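Endo-beta-1,2-glucanase (Talaromyces funiculosus, PDB 6IMV) hydrolyses beta-1,2-glucans by endo attack on their internal beta-1,2-glucosidic linkages, as a fungal member of a newly defined glycoside hydrolase family. Local coordinates at residues L391-K394 with G395-M398. Numbering follows the deposited sequence.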
loop_
_atom_site.group_PDB
_atom_site.type_symbol
_atom_site.label_atom_id
_atom_site.label_comp_id
_atom_site.label_asym_id
_atom_site.label_seq_id
_atom_site.Cartn_x
_atom_site.Cartn_y
_atom_site.Cartn_z
ATOM N N LEU A 391 10.272 7.404 2.100
ATOM C CA LEU A 391 11.300 6.559 1.470
ATOM C C LEU A 391 12.550 7.378 1.114
ATOM O O LEU A 391 13.651 6.827 1.127
ATOM C CB LEU A 391 10.712 5.873 0.235
ATOM C CG LEU A 391 9.621 4.836 0.521
ATOM C CD1 LEU A 391 9.019 4.298 -0.763
ATOM C CD2 LEU A 391 10.163 3.695 1.375
ATOM N N PHE A 392 12.384 8.676 0.810
ATOM C CA PHE A 392 13.501 9.564 0.448
ATOM C C PHE A 392 14.021 10.373 1.641
ATOM O O PHE A 392 15.216 10.665 1.708
ATOM C CB PHE A 392 13.103 10.496 -0.702
ATOM C CG PHE A 392 13.085 9.783 -2.028
ATOM C CD1 PHE A 392 14.275 9.499 -2.679
ATOM C CD2 PHE A 392 11.895 9.344 -2.589
ATOM C CE1 PHE A 392 14.274 8.805 -3.873
ATOM C CE2 PHE A 392 11.894 8.651 -3.789
ATOM C CZ PHE A 392 13.085 8.382 -4.427
ATOM N N ASP A 393 13.132 10.780 2.546
ATOM C CA ASP A 393 13.517 11.660 3.641
ATOM C C ASP A 393 12.508 11.486 4.779
ATOM O O ASP A 393 11.441 12.066 4.762
ATOM C CB ASP A 393 13.613 13.101 3.135
ATOM C CG ASP A 393 14.115 14.102 4.156
ATOM O OD1 ASP A 393 13.891 13.879 5.375
ATOM O OD2 ASP A 393 14.734 15.103 3.720
ATOM N N LYS A 394 12.870 10.677 5.777
ATOM C CA LYS A 394 11.940 10.302 6.824
ATOM C C LYS A 394 11.615 11.512 7.717
ATOM O O LYS A 394 10.516 11.572 8.241
ATOM C CB LYS A 394 12.421 9.040 7.545
ATOM C CG LYS A 394 13.729 9.123 8.309
ATOM C CD LYS A 394 14.273 7.739 8.634
ATOM C CE LYS A 394 15.296 7.784 9.752
ATOM N NZ LYS A 394 15.884 6.445 9.989
ATOM N N GLY A 395 12.534 12.478 7.841
ATOM C CA GLY A 395 12.273 13.695 8.593
ATOM C C GLY A 395 11.166 14.519 7.957
ATOM O O GLY A 395 10.190 14.897 8.618
ATOM N N VAL A 396 11.324 14.790 6.661
ATOM C CA VAL A 396 10.357 15.582 5.923
ATOM C C VAL A 396 9.018 14.828 5.910
ATOM O O VAL A 396 7.985 15.415 6.223
ATOM C CB VAL A 396 10.859 15.929 4.507
ATOM C CG1 VAL A 396 9.759 16.531 3.658
ATOM C CG2 VAL A 396 12.060 16.864 4.548
ATOM N N GLY A 397 9.064 13.527 5.589
ATOM C CA GLY A 397 7.893 12.653 5.635
ATOM C C GLY A 397 7.124 12.798 6.938
ATOM O O GLY A 397 5.910 13.048 6.952
ATOM N N MET A 398 7.850 12.668 8.047
ATOM C CA MET A 398 7.258 12.689 9.388
ATOM C C MET A 398 6.813 14.105 9.785
ATOM O O MET A 398 5.877 14.242 10.570
ATOM C CB MET A 398 8.237 12.138 10.422
ATOM C CG MET A 398 8.363 10.630 10.368
ATOM S SD MET A 398 6.774 9.816 10.655
ATOM C CE MET A 398 6.354 9.372 8.972
#
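The carboxylate of Asp393 has the backbone amide of Val396 and the CG2 methyl of the same residue over one and the same face. The N-H of Val396 reaches OD1 of Asp393 from above the carboxylate plane, 59° out of it. Val396 N and Asp393 OD1 are 3.0 Å apart, and the N-H...O angle is a nearly straight 173°. On the same face Val396 CG2 lies 3.3 Å from OD2 of Asp393 and almost as close to CG, the two side chains crossing at about a right angle. One carboxylate oxygen therefore takes the amide while the other rests on a methyl. At the OD1 end, near the carboxylate plane and not over the face, sits Gly395 N, 3.1 Å from Asp393 OD1. Asp393 CG stands opposite the backbone N (chi1 -175°), which swings the carboxylate toward the helix start; the second torsion sets its rotation there. This is an aspartate N-cap: Asp393 closes the start of helix 394-405, directly after the chain leaves helix 387-392, and its negative charge would be favoured by the positive end of the helix dipole. The regular helical bonds begin at the same residue. Gly397 N donates to Asp393 O at 2.9 Å, so side chain and carbonyl of one residue hold successive amides. Met398 N then bonds to Lys394 O, also at 2.9 Å but less straight, the donor tilted from the carbonyl plane. CB and CG of Met398 each approach this Lys394 O to 3.2 Å. The side chain of Met398, bent at chi2 and chi3, packs on Phe33 and Ile34 of helix 30-41 and on Thr439 and Ile443 of helix 433-443. The Lys394 side chain, extended beyond CG, touches Ser31 and Ile34 of helix 30-41.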